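Local structure of adhesion and penetration protein autotransporter (Haemophilus influenzae, 3SYJ) at residues G441-F446 and D463-T468; Q459-K464 and D481-S486; G477-L482 and G498-N503; T507-V512 and N552-L557. The protein probably acts as a secreted serine protease, and promotes bacterial adherence to and invasion of host cells by directly binding a host cell structure. One frame throughout, in Å; residues are numbered along the deposited sequence.

Contact 1 of 4, residues G441-F446 and D463-T468; sequences GNKQAF and DKQFDT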
loop_
_atom_site.group_PDB
_atom_site.type_symbol
_atom_site.label_atom_id
_atom_site.label_comp_id
_atom_site.label_asym_id
_atom_site.label_seq_id
_atom_site.Cartn_x
_atom_site.Cartn_y
_atom_site.Cartn_z
ATOM N N GLY A 441 -16.672 -38.468 -47.343
ATOM C CA GLY A 441 -16.477 -37.336 -46.449
ATOM C C GLY A 441 -17.506 -37.145 -45.340
ATOM O O GLY A 441 -17.382 -36.226 -44.530
ATOM N N ASN A 442 -18.520 -38.004 -45.306
ATOM C CA ASN A 442 -19.504 -38.016 -44.220
ATOM C C ASN A 442 -18.911 -38.483 -42.901
ATOM O O ASN A 442 -18.198 -39.484 -42.862
ATOM C CB ASN A 442 -20.661 -38.951 -44.574
ATOM C CG ASN A 442 -21.242 -38.655 -45.932
ATOM O OD1 ASN A 442 -21.533 -37.502 -46.249
ATOM N ND2 ASN A 442 -21.411 -39.698 -46.751
ATOM N N LYS A 443 -19.232 -37.780 -41.821
ATOM C CA LYS A 443 -18.742 -38.121 -40.487
ATOM C C LYS A 443 -19.740 -37.677 -39.415
ATOM O O LYS A 443 -20.020 -36.484 -39.275
ATOM C CB LYS A 443 -17.391 -37.451 -40.235
ATOM C CG LYS A 443 -16.721 -37.852 -38.923
ATOM C CD LYS A 443 -15.327 -37.240 -38.808
ATOM C CE LYS A 443 -15.401 -35.724 -38.747
ATOM N NZ LYS A 443 -14.090 -35.116 -38.411
ATOM N N GLN A 444 -20.277 -38.638 -38.668
ATOM C CA GLN A 444 -21.213 -38.348 -37.576
ATOM C C GLN A 444 -21.237 -39.503 -36.588
ATOM O O GLN A 444 -21.501 -40.648 -36.969
ATOM C CB GLN A 444 -22.621 -38.086 -38.112
ATOM C CG GLN A 444 -23.694 -37.969 -37.031
ATOM C CD GLN A 444 -25.073 -37.693 -37.605
ATOM O OE1 GLN A 444 -25.884 -38.606 -37.782
ATOM N NE2 GLN A 444 -25.337 -36.437 -37.921
ATOM N N ALA A 445 -20.944 -39.209 -35.325
ATOM C CA ALA A 445 -20.886 -40.251 -34.301
ATOM C C ALA A 445 -22.263 -40.808 -33.962
ATOM O O ALA A 445 -22.443 -42.018 -33.876
ATOM C CB ALA A 445 -20.199 -39.729 -33.058
ATOM N N PHE A 446 -23.227 -39.912 -33.769
ATOM C CA PHE A 446 -24.610 -40.288 -33.473
ATOM C C PHE A 446 -25.557 -39.192 -33.956
ATOM O O PHE A 446 -25.179 -38.026 -34.033
ATOM C CB PHE A 446 -24.805 -40.534 -31.972
ATOM C CG PHE A 446 -23.939 -41.633 -31.413
ATOM C CD1 PHE A 446 -24.317 -42.965 -31.531
ATOM C CD2 PHE A 446 -22.749 -41.333 -30.770
ATOM C CE1 PHE A 446 -23.521 -43.980 -31.016
ATOM C CE2 PHE A 446 -21.944 -42.335 -30.264
ATOM C CZ PHE A 446 -22.330 -43.662 -30.383
ATOM N N ASP A 463 -13.343 -33.084 -34.098
ATOM C CA ASP A 463 -14.348 -32.068 -34.372
ATOM C C ASP A 463 -15.485 -32.643 -35.208
ATOM O O ASP A 463 -15.374 -33.737 -35.767
ATOM C CB ASP A 463 -13.740 -30.863 -35.086
ATOM C CG ASP A 463 -12.621 -30.222 -34.296
ATOM O OD1 ASP A 463 -12.791 -30.001 -33.078
ATOM O OD2 ASP A 463 -11.564 -29.931 -34.891
ATOM N N LYS A 464 -16.584 -31.898 -35.265
ATOM C CA LYS A 464 -17.721 -32.241 -36.097
ATOM C C LYS A 464 -18.169 -33.682 -35.920
ATOM O O LYS A 464 -18.283 -34.418 -36.892
ATOM C CB LYS A 464 -17.378 -31.985 -37.561
ATOM C CG LYS A 464 -16.913 -30.581 -37.823
ATOM C CD LYS A 464 -17.137 -30.217 -39.274
ATOM C CE LYS A 464 -17.336 -28.718 -39.435
ATOM N NZ LYS A 464 -18.321 -28.414 -40.521
ATOM N N GLN A 465 -18.438 -34.077 -34.680
ATOM C CA GLN A 465 -18.820 -35.455 -34.377
ATOM C C GLN A 465 -20.322 -35.609 -34.256
ATOM O O GLN A 465 -20.863 -36.715 -34.366
ATOM C CB GLN A 465 -18.151 -35.920 -33.082
ATOM C CG GLN A 465 -16.666 -36.171 -33.218
ATOM C CD GLN A 465 -16.369 -37.424 -34.013
ATOM O OE1 GLN A 465 -15.576 -37.410 -34.967
ATOM N NE2 GLN A 465 -17.010 -38.521 -33.632
ATOM N N PHE A 466 -20.991 -34.492 -34.012
ATOM C CA PHE A 466 -22.428 -34.492 -33.833
ATOM C C PHE A 466 -22.951 -33.079 -33.971
ATOM O O PHE A 466 -22.199 -32.111 -33.883
ATOM C CB PHE A 466 -22.799 -35.026 -32.448
ATOM C CG PHE A 466 -22.251 -34.200 -31.323
ATOM C CD1 PHE A 466 -22.987 -33.147 -30.790
ATOM C CD2 PHE A 466 -20.995 -34.459 -30.803
ATOM C CE1 PHE A 466 -22.481 -32.373 -29.753
ATOM C CE2 PHE A 466 -20.485 -33.690 -29.773
ATOM C CZ PHE A 466 -21.235 -32.648 -29.244
ATOM N N ASP A 467 -24.256 -32.978 -34.173
ATOM C CA ASP A 467 -24.949 -31.709 -34.277
ATOM C C ASP A 467 -25.241 -31.234 -32.850
ATOM O O ASP A 467 -25.917 -31.916 -32.093
ATOM C CB ASP A 467 -26.234 -31.926 -35.093
ATOM C CG ASP A 467 -27.069 -30.662 -35.258
ATOM O OD1 ASP A 467 -26.703 -29.596 -34.702
ATOM O OD2 ASP A 467 -28.106 -30.748 -35.955
ATOM N N THR A 468 -24.714 -30.074 -32.472
ATOM C CA THR A 468 -24.831 -29.634 -31.087
ATOM C C THR A 468 -26.276 -29.363 -30.676
ATOM O O THR A 468 -26.583 -29.290 -29.493
ATOM C CB THR A 468 -23.962 -28.404 -30.780
ATOM O OG1 THR A 468 -24.405 -27.294 -31.560
ATOM C CG2 THR A 468 -22.489 -28.695 -31.079
HETATM O O HOH W 1 -18.952 -33.793 -39.667
HETATM O O HOH W 2 -25.783 -35.359 -34.429
#

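Contact 2 of 4, residues Q459-K464 and D481-S486; sequences QLNDDK and DLNGHS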
loop_
_atom_site.group_PDB
_atom_site.type_symbol
_atom_site.label_atom_id
_atom_site.label_comp_id
_atom_site.label_asym_id
_atom_site.label_seq_id
_atom_site.Cartn_x
_atom_site.Cartn_y
_atom_site.Cartn_z
ATOM N N GLN A 459 -16.518 -37.736 -24.102
ATOM C CA GLN A 459 -15.231 -37.094 -24.355
ATOM C C GLN A 459 -15.022 -36.933 -25.862
ATOM O O GLN A 459 -15.225 -37.878 -26.630
ATOM C CB GLN A 459 -14.102 -37.930 -23.742
ATOM C CG GLN A 459 -12.686 -37.500 -24.106
ATOM C CD GLN A 459 -11.647 -38.462 -23.556
ATOM O OE1 GLN A 459 -11.689 -38.831 -22.386
ATOM N NE2 GLN A 459 -10.712 -38.881 -24.405
ATOM N N LEU A 460 -14.630 -35.735 -26.280
ATOM C CA LEU A 460 -14.453 -35.443 -27.699
ATOM C C LEU A 460 -13.006 -35.673 -28.128
ATOM O O LEU A 460 -12.085 -35.042 -27.604
ATOM C CB LEU A 460 -14.855 -33.994 -28.004
ATOM C CG LEU A 460 -16.228 -33.525 -27.515
ATOM C CD1 LEU A 460 -16.546 -32.118 -28.034
ATOM C CD2 LEU A 460 -17.303 -34.510 -27.935
ATOM N N ASN A 461 -12.811 -36.570 -29.087
ATOM C CA ASN A 461 -11.488 -36.781 -29.656
ATOM C C ASN A 461 -11.385 -36.295 -31.094
ATOM O O ASN A 461 -10.459 -36.661 -31.805
ATOM C CB ASN A 461 -11.075 -38.250 -29.558
ATOM C CG ASN A 461 -10.416 -38.583 -28.232
ATOM O OD1 ASN A 461 -9.652 -39.537 -28.134
ATOM N ND2 ASN A 461 -10.703 -37.787 -27.207
ATOM N N ASP A 462 -12.332 -35.460 -31.510
ATOM C CA ASP A 462 -12.340 -34.921 -32.869
ATOM C C ASP A 462 -13.399 -33.835 -33.001
ATOM O O ASP A 462 -14.250 -33.673 -32.118
ATOM C CB ASP A 462 -12.591 -36.040 -33.887
ATOM C CG ASP A 462 -12.295 -35.615 -35.329
ATOM O OD1 ASP A 462 -11.697 -34.537 -35.549
ATOM O OD2 ASP A 462 -12.665 -36.371 -36.253
ATOM N N ASP A 463 -13.343 -33.084 -34.098
ATOM C CA ASP A 463 -14.348 -32.068 -34.372
ATOM C C ASP A 463 -15.485 -32.643 -35.208
ATOM O O ASP A 463 -15.374 -33.737 -35.767
ATOM C CB ASP A 463 -13.740 -30.863 -35.086
ATOM C CG ASP A 463 -12.621 -30.222 -34.296
ATOM O OD1 ASP A 463 -12.791 -30.001 -33.078
ATOM O OD2 ASP A 463 -11.564 -29.931 -34.891
ATOM N N LYS A 464 -16.584 -31.898 -35.265
ATOM C CA LYS A 464 -17.721 -32.241 -36.097
ATOM C C LYS A 464 -18.169 -33.682 -35.920
ATOM O O LYS A 464 -18.283 -34.418 -36.892
ATOM C CB LYS A 464 -17.378 -31.985 -37.561
ATOM C CG LYS A 464 -16.913 -30.581 -37.823
ATOM C CD LYS A 464 -17.137 -30.217 -39.274
ATOM C CE LYS A 464 -17.336 -28.718 -39.435
ATOM N NZ LYS A 464 -18.321 -28.414 -40.521
ATOM N N ASP A 481 -16.906 -33.676 -21.755
ATOM C CA ASP A 481 -15.500 -33.274 -21.708
ATOM C C ASP A 481 -15.028 -32.873 -23.099
ATOM O O ASP A 481 -14.775 -33.725 -23.951
ATOM C CB ASP A 481 -14.623 -34.403 -21.147
ATOM C CG ASP A 481 -13.131 -34.105 -21.271
ATOM O OD1 ASP A 481 -12.753 -32.914 -21.294
ATOM O OD2 ASP A 481 -12.333 -35.067 -21.341
ATOM N N LEU A 482 -14.917 -31.565 -23.311
ATOM C CA LEU A 482 -14.516 -31.003 -24.592
ATOM C C LEU A 482 -13.104 -31.418 -25.000
ATOM O O LEU A 482 -12.739 -31.344 -26.177
ATOM C CB LEU A 482 -14.605 -29.482 -24.528
ATOM C CG LEU A 482 -15.992 -28.948 -24.183
ATOM C CD1 LEU A 482 -15.949 -27.452 -24.213
ATOM C CD2 LEU A 482 -17.007 -29.481 -25.178
ATOM N N ASN A 483 -12.308 -31.834 -24.020
ATOM C CA ASN A 483 -10.986 -32.372 -24.288
ATOM C C ASN A 483 -10.230 -31.547 -25.316
ATOM O O ASN A 483 -9.708 -32.088 -26.291
ATOM C CB ASN A 483 -11.105 -33.816 -24.766
ATOM C CG ASN A 483 -9.753 -34.485 -24.957
ATOM O OD1 ASN A 483 -8.760 -34.084 -24.346
ATOM N ND2 ASN A 483 -9.710 -35.509 -25.808
ATOM N N GLY A 484 -10.195 -30.233 -25.104
ATOM C CA GLY A 484 -9.415 -29.338 -25.938
ATOM C C GLY A 484 -10.101 -28.892 -27.210
ATOM O O GLY A 484 -9.502 -28.207 -28.036
ATOM N N HIS A 485 -11.358 -29.276 -27.381
ATOM C CA HIS A 485 -12.088 -28.918 -28.592
ATOM C C HIS A 485 -13.061 -27.782 -28.316
ATOM O O HIS A 485 -13.346 -27.466 -27.165
ATOM C CB HIS A 485 -12.839 -30.132 -29.137
ATOM C CG HIS A 485 -11.947 -31.192 -29.701
ATOM N ND1 HIS A 485 -11.377 -32.179 -28.924
ATOM C CD2 HIS A 485 -11.527 -31.420 -30.968
ATOM C CE1 HIS A 485 -10.643 -32.968 -29.690
ATOM N NE2 HIS A 485 -10.720 -32.531 -30.934
ATOM N N SER A 486 -13.581 -27.168 -29.369
ATOM C CA SER A 486 -14.527 -26.081 -29.182
ATOM C C SER A 486 -15.865 -26.384 -29.831
ATOM O O SER A 486 -15.934 -27.091 -30.834
ATOM C CB SER A 486 -13.947 -24.770 -29.704
ATOM O OG SER A 486 -12.884 -24.346 -28.868
HETATM O O HOH W 3 -12.845 -37.279 -20.338
HETATM O O HOH W 4 -15.054 -29.479 -32.032
HETATM O O HOH W 5 -12.397 -27.837 -32.024
#

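Contact 3 of 4, residues G477-L482 and G498-N503; sequences GGRLDL and GAMIVN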
loop_
_atom_site.group_PDB
_atom_site.type_symbol
_atom_site.label_atom_id
_atom_site.label_comp_id
_atom_site.label_asym_id
_atom_site.label_seq_id
_atom_site.Cartn_x
_atom_site.Cartn_y
_atom_site.Cartn_z
ATOM N N GLY A 477 -28.029 -35.498 -15.860
ATOM C CA GLY A 477 -26.922 -35.114 -16.718
ATOM C C GLY A 477 -25.712 -36.013 -16.611
ATOM O O GLY A 477 -25.842 -37.230 -16.472
ATOM N N GLY A 478 -24.537 -35.386 -16.657
ATOM C CA GLY A 478 -23.258 -36.066 -16.774
ATOM C C GLY A 478 -22.210 -35.094 -17.307
ATOM O O GLY A 478 -22.466 -33.886 -17.379
ATOM N N ARG A 479 -21.043 -35.609 -17.694
ATOM C CA ARG A 479 -19.934 -34.739 -18.113
ATOM C C ARG A 479 -19.717 -34.750 -19.609
ATOM O O ARG A 479 -19.522 -35.803 -20.210
ATOM C CB ARG A 479 -18.620 -35.121 -17.408
ATOM C CG ARG A 479 -18.483 -34.571 -15.994
ATOM C CD ARG A 479 -17.261 -35.120 -15.256
ATOM N NE ARG A 479 -17.595 -35.453 -13.871
ATOM C CZ ARG A 479 -17.787 -34.552 -12.913
ATOM N NH1 ARG A 479 -17.664 -33.263 -13.183
ATOM N NH2 ARG A 479 -18.094 -34.931 -11.686
ATOM N N LEU A 480 -19.768 -33.572 -20.211
ATOM C CA LEU A 480 -19.306 -33.396 -21.574
ATOM C C LEU A 480 -17.894 -32.834 -21.468
ATOM O O LEU A 480 -17.705 -31.673 -21.093
ATOM C CB LEU A 480 -20.215 -32.435 -22.348
ATOM C CG LEU A 480 -19.688 -31.983 -23.714
ATOM C CD1 LEU A 480 -19.404 -33.183 -24.604
ATOM C CD2 LEU A 480 -20.643 -31.008 -24.411
ATOM N N ASP A 481 -16.906 -33.676 -21.755
ATOM C CA ASP A 481 -15.500 -33.274 -21.708
ATOM C C ASP A 481 -15.028 -32.873 -23.099
ATOM O O ASP A 481 -14.775 -33.725 -23.951
ATOM C CB ASP A 481 -14.623 -34.403 -21.147
ATOM C CG ASP A 481 -13.131 -34.105 -21.271
ATOM O OD1 ASP A 481 -12.753 -32.914 -21.294
ATOM O OD2 ASP A 481 -12.333 -35.067 -21.341
ATOM N N LEU A 482 -14.917 -31.565 -23.311
ATOM C CA LEU A 482 -14.516 -31.003 -24.592
ATOM C C LEU A 482 -13.104 -31.418 -25.000
ATOM O O LEU A 482 -12.739 -31.344 -26.177
ATOM C CB LEU A 482 -14.605 -29.482 -24.528
ATOM C CG LEU A 482 -15.992 -28.948 -24.183
ATOM C CD1 LEU A 482 -15.949 -27.452 -24.213
ATOM C CD2 LEU A 482 -17.007 -29.481 -25.178
ATOM N N GLY A 498 -27.068 -31.544 -12.833
ATOM C CA GLY A 498 -26.211 -32.642 -13.233
ATOM C C GLY A 498 -25.464 -32.358 -14.529
ATOM O O GLY A 498 -24.465 -33.007 -14.842
ATOM N N ALA A 499 -25.946 -31.390 -15.300
ATOM C CA ALA A 499 -25.283 -31.034 -16.549
ATOM C C ALA A 499 -23.918 -30.399 -16.279
ATOM O O ALA A 499 -23.824 -29.393 -15.580
ATOM C CB ALA A 499 -26.153 -30.093 -17.353
ATOM N N MET A 500 -22.857 -30.980 -16.835
ATOM C CA MET A 500 -21.522 -30.403 -16.682
ATOM C C MET A 500 -20.767 -30.330 -17.988
ATOM O O MET A 500 -20.628 -31.325 -18.705
ATOM C CB MET A 500 -20.696 -31.174 -15.656
ATOM C CG MET A 500 -21.262 -31.104 -14.257
ATOM S SD MET A 500 -20.369 -32.083 -13.039
ATOM C CE MET A 500 -21.571 -32.053 -11.710
ATOM N N ILE A 501 -20.280 -29.138 -18.300
ATOM C CA ILE A 501 -19.387 -28.971 -19.431
ATOM C C ILE A 501 -17.997 -28.664 -18.911
ATOM O O ILE A 501 -17.803 -27.688 -18.188
ATOM C CB ILE A 501 -19.884 -27.892 -20.376
ATOM C CG1 ILE A 501 -21.295 -28.264 -20.851
ATOM C CG2 ILE A 501 -18.911 -27.712 -21.547
ATOM C CD1 ILE A 501 -21.753 -27.504 -22.064
ATOM N N VAL A 502 -17.040 -29.520 -19.260
ATOM C CA VAL A 502 -15.686 -29.428 -18.716
ATOM C C VAL A 502 -14.619 -29.624 -19.797
ATOM O O VAL A 502 -14.930 -29.962 -20.940
ATOM C CB VAL A 502 -15.447 -30.471 -17.583
ATOM C CG1 VAL A 502 -16.530 -30.357 -16.502
ATOM C CG2 VAL A 502 -15.393 -31.884 -18.147
ATOM N N ASN A 503 -13.365 -29.386 -19.427
ATOM C CA ASN A 503 -12.225 -29.683 -20.289
ATOM C C ASN A 503 -11.141 -30.339 -19.463
ATOM O O ASN A 503 -10.430 -29.663 -18.725
ATOM C CB ASN A 503 -11.678 -28.417 -20.955
ATOM C CG ASN A 503 -10.445 -28.691 -21.804
ATOM O OD1 ASN A 503 -10.231 -29.817 -22.251
ATOM N ND2 ASN A 503 -9.635 -27.660 -22.037
#

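Contact 4 of 4, residues T507-V512 and N552-L557; sequences TQAANV and NGRLNL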
loop_
_atom_site.group_PDB
_atom_site.type_symbol
_atom_site.label_atom_id
_atom_site.label_comp_id
_atom_site.label_asym_id
_atom_site.label_seq_id
_atom_site.Cartn_x
_atom_site.Cartn_y
_atom_site.Cartn_z
ATOM N N THR A 507 -3.508 -29.663 -21.633
ATOM C CA THR A 507 -2.608 -29.033 -22.585
ATOM C C THR A 507 -3.284 -28.072 -23.561
ATOM O O THR A 507 -2.694 -27.062 -23.958
ATOM C CB THR A 507 -1.847 -30.113 -23.364
ATOM O OG1 THR A 507 -0.676 -30.475 -22.626
ATOM C CG2 THR A 507 -1.464 -29.624 -24.745
ATOM N N GLN A 508 -4.510 -28.389 -23.959
ATOM C CA GLN A 508 -5.227 -27.546 -24.904
ATOM C C GLN A 508 -6.460 -26.911 -24.274
ATOM O O GLN A 508 -7.257 -27.595 -23.642
ATOM C CB GLN A 508 -5.646 -28.363 -26.121
ATOM C CG GLN A 508 -4.516 -28.695 -27.061
ATOM C CD GLN A 508 -5.028 -29.082 -28.424
ATOM O OE1 GLN A 508 -4.575 -28.559 -29.444
ATOM N NE2 GLN A 508 -6.004 -29.988 -28.453
ATOM N N ALA A 509 -6.619 -25.605 -24.454
ATOM C CA ALA A 509 -7.810 -24.917 -23.974
ATOM C C ALA A 509 -9.037 -25.317 -24.796
ATOM O O ALA A 509 -8.917 -25.982 -25.824
ATOM C CB ALA A 509 -7.614 -23.416 -24.015
ATOM N N ALA A 510 -10.216 -24.921 -24.327
ATOM C CA ALA A 510 -11.461 -25.199 -25.036
ATOM C C ALA A 510 -12.408 -24.009 -24.923
ATOM O O ALA A 510 -12.346 -23.250 -23.958
ATOM C CB ALA A 510 -12.115 -26.468 -24.491
ATOM N N ASN A 511 -13.265 -23.827 -25.920
ATOM C CA ASN A 511 -14.260 -22.765 -25.855
ATOM C C ASN A 511 -15.668 -23.289 -26.097
ATOM O O ASN A 511 -15.876 -24.125 -26.968
ATOM C CB ASN A 511 -13.949 -21.669 -26.870
ATOM C CG ASN A 511 -12.548 -21.111 -26.717
ATOM O OD1 ASN A 511 -12.108 -20.785 -25.612
ATOM N ND2 ASN A 511 -11.837 -21.000 -27.831
ATOM N N VAL A 512 -16.627 -22.807 -25.313
ATOM C CA VAL A 512 -18.033 -23.021 -25.620
ATOM C C VAL A 512 -18.662 -21.677 -25.944
ATOM O O VAL A 512 -18.608 -20.743 -25.145
ATOM C CB VAL A 512 -18.811 -23.656 -24.443
ATOM C CG1 VAL A 512 -20.222 -24.036 -24.881
ATOM C CG2 VAL A 512 -18.092 -24.871 -23.911
ATOM N N ASN A 552 -9.124 -29.701 -14.037
ATOM C CA ASN A 552 -9.891 -28.556 -14.501
ATOM C C ASN A 552 -9.101 -27.775 -15.557
ATOM O O ASN A 552 -8.463 -26.769 -15.252
ATOM C CB ASN A 552 -10.286 -27.658 -13.322
ATOM C CG ASN A 552 -11.357 -26.641 -13.687
ATOM O OD1 ASN A 552 -12.122 -26.841 -14.629
ATOM N ND2 ASN A 552 -11.415 -25.543 -12.937
ATOM N N GLY A 553 -9.143 -28.256 -16.798
ATOM C CA GLY A 553 -8.408 -27.638 -17.889
ATOM C C GLY A 553 -8.994 -26.308 -18.323
ATOM O O GLY A 553 -10.140 -25.995 -17.990
ATOM N N ARG A 554 -8.209 -25.522 -19.054
ATOM C CA ARG A 554 -8.650 -24.194 -19.467
ATOM C C ARG A 554 -9.957 -24.304 -20.239
ATOM O O ARG A 554 -10.059 -25.079 -21.185
ATOM C CB ARG A 554 -7.609 -23.488 -20.350
ATOM C CG ARG A 554 -6.168 -23.516 -19.859
ATOM C CD ARG A 554 -5.811 -22.313 -18.991
ATOM N NE ARG A 554 -6.468 -21.083 -19.423
ATOM C CZ ARG A 554 -6.619 -20.021 -18.639
ATOM N NH1 ARG A 554 -6.155 -20.052 -17.396
ATOM N NH2 ARG A 554 -7.235 -18.933 -19.086
ATOM N N LEU A 555 -10.945 -23.518 -19.831
ATOM C CA LEU A 555 -12.226 -23.483 -20.521
ATOM C C LEU A 555 -12.786 -22.058 -20.515
ATOM O O LEU A 555 -12.884 -21.427 -19.465
ATOM C CB LEU A 555 -13.200 -24.471 -19.870
ATOM C CG LEU A 555 -14.647 -24.538 -20.367
ATOM C CD1 LEU A 555 -14.693 -24.949 -21.821
ATOM C CD2 LEU A 555 -15.443 -25.514 -19.515
ATOM N N ASN A 556 -13.117 -21.550 -21.699
ATOM C CA ASN A 556 -13.733 -20.232 -21.839
ATOM C C ASN A 556 -15.173 -20.339 -22.303
ATOM O O ASN A 556 -15.530 -21.256 -23.047
ATOM C CB ASN A 556 -12.961 -19.381 -22.838
ATOM C CG ASN A 556 -11.515 -19.275 -22.484
ATOM O OD1 ASN A 556 -11.166 -18.678 -21.471
ATOM N ND2 ASN A 556 -10.657 -19.872 -23.299
ATOM N N LEU A 557 -15.988 -19.385 -21.865
ATOM C CA LEU A 557 -17.394 -19.336 -22.229
ATOM C C LEU A 557 -17.728 -18.003 -22.899
ATOM O O LEU A 557 -17.442 -16.937 -22.354
ATOM C CB LEU A 557 -18.257 -19.523 -20.984
ATOM C CG LEU A 557 -19.751 -19.301 -21.175
ATOM C CD1 LEU A 557 -20.342 -20.407 -22.049
ATOM C CD2 LEU A 557 -20.437 -19.223 -19.823
#

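Contact 1 of 4, residues G441-F446 and D463-T468
Ala445 N donates to Gln465 O at 2.7 Å with an N-H...O angle of 163°, the donor lying in the carbonyl plane; it is the shortest bond between these two loops. The acceptor also has the methyl of Ala445 beside it, CB 3.4 Å from Gln465 O. Lys443 leaves the backbone with CG anti to its N and then bends at chi3 (64°), bringing CE within 3.7 Å of Lys464 O. Its NZ makes a weak bond to Asp463 O, and its stronger partner is Asp462, in a salt bridge. The side chain of Gln465 bends at chi2 (-72°) back toward the other loop, crossing the Lys443 chain at a slant. Water 1 donates to both Lys443 O and Lys464 O. Water 2 accepts from Asp467 N and donates to Phe446 O. These loops belong to adjacent coils of the beta-helix of the passenger domain, following strands 430-433 and 455-460, and Ala445, Phe446, Gln465 and Phe466 all touch Leu433. One direct backbone bond, two water bridges and a lysine reaching a neighbouring carboxylate imply that polar links, more than apolar packing, join the coils here.

Contact 2 of 4, residues Q459-K464 and D481-S486
At a bend of the parallel beta-helix, where strands 455-460 and 478-481 run into loops, Gln459 pairs with Asp481 in the last bridge before both segments turn. Leu460 N donates to Asp481 O at 3.1 Å, and Gln459 CA lies 3.4 Å from the same oxygen in a CA-H...O contact. Beyond it segment 481-486 makes a type I' turn from Leu482 to His485. Leu482 O is held twice by His485: by its backbone N at 2.8 Å and by ND1 at 3.2 Å, the latter with the oxygen in the ring plane. This double hold fixes the imidazole, over one face of which Asp462 O lies 3.7 Å above the plane, toward the rim. Overlapping the start of the type I' turn, Asp481 OD1 accepts from Asn483 N, an Asx turn. Asn483 has CG anti to its N (chi1 -175°), and its ND2 reaches Leu460 O at 3.0 Å from above the carbonyl plane; its OD1 meets Asn505. Gln459 and Asp481 point the same way with their planes 72° apart, and water 3 joins Gln459 OE1 to Asp481 OD2. Lys430 and His504 are further partners of these two side chains. Leu460 CD1 and Leu482 CD2 touch at 3.9 Å; around them Leu460 packs on Leu433 of strand 430-433, both leucines on Leu487 of strand 487-489, and Leu482 on Ala510 and Val512 of strand 510-514.

Contact 3 of 4, residues G477-L482 and G498-N503
Ile501 sets CG1 beside its backbone N (chi1 -58°), which leaves CG2 anti to that N and 4.0 Å from CD1 of Leu482, the two side chains meeting at a slant. Val502 has CG1 anti to the carbonyl carbon (chi1 -53°), which leaves CG2 between the backbone N and that carbon, a crowded position from which it touches Asp481 CB at 4.0 Å. Both belong to strand 499-502, which lies parallel to strand 478-481 as successive coils of a beta-helix do, the axes 4.8 Å apart. Five backbone bonds join them, alternating in direction along their whole length: Leu480 N to Met500 O at 2.8 Å and Val502 N to Leu480 O at 2.9 Å are almost straight. The bond from Gly478 N to Gly498 O is more bent, its donor well above the carbonyl plane, and nearby Gly477 and Gly498 bring their CA atoms within 4.3 Å. Leu480, Ala499 and Ile501 share the face that packs on Phe473. On the face opposite, Arg479 and Met500 lie side by side, pointing the same way, and the arginine forms a salt bridge with Glu545. At the far end Asp481 OD1, which accepts from His504 N, comes 3.4 Å from Asn503 CA.

Contact 4 of 4, residues T507-V512 and N552-L557
CD1 of Leu555 is the bump on the buried face: it is set against Ala510 CB and Val512 CG2, 4.0 Å from each, and rests 3.6 Å from Ala510 O. Leu555 has CG anti to its N (chi1 176°), and the branch carrying CD1 then leans back over the neighbouring strand. Leu557 repeats the shape two residues on, its CD1 lying 3.6 Å from Val512 O. Leu482 also touches Val512 and Leu555. Strands 510-514 and 555-559 are parallel neighbours in the beta-helix, and Asn556 N to Ala510 O and Val512 N to Asn556 O bond them almost straight. On the other face two asparagines with like chi1 (both -55°) lie side by side. Asn556 ND2 donates to Asn511 OD1 at 2.9 Å, nearly along the C=O axis, with the acceptor in the donor's amide plane and the two planes 34° apart. Asn556 OD1 takes Asp579 N. Next to Ala510 and Leu555, Ala509 CB touches Arg554 CB at 3.7 Å, while the arginine's tip forms a salt bridge with Glu630. Asn552 N donates to Gln915 of the second subunit.

Contact 3 is the buried one, two parallel strands fully in register; the others are partly buried, contacts 1 and 2 the more polar, contact 4 with one apolar face and one asparagine pair. Contacts 2 and 3 share Asp481 and Leu482, so one strand, 478-481, is held by its neighbours on both sides, 455-460 and 499-502. Contact 1 joins loops alone, through one backbone bond, two waters and Lys443, whose salt bridge to Asp462 ties it to contact 2. Contact 4 pairs strands on another side of the coil, yet its Val512 and Leu555 meet Leu482 of contacts 2 and 3, and Asn503 of contact 3 bonds Gln508 and Arg554. Of the four, contact 4 is the one touched by the second subunit.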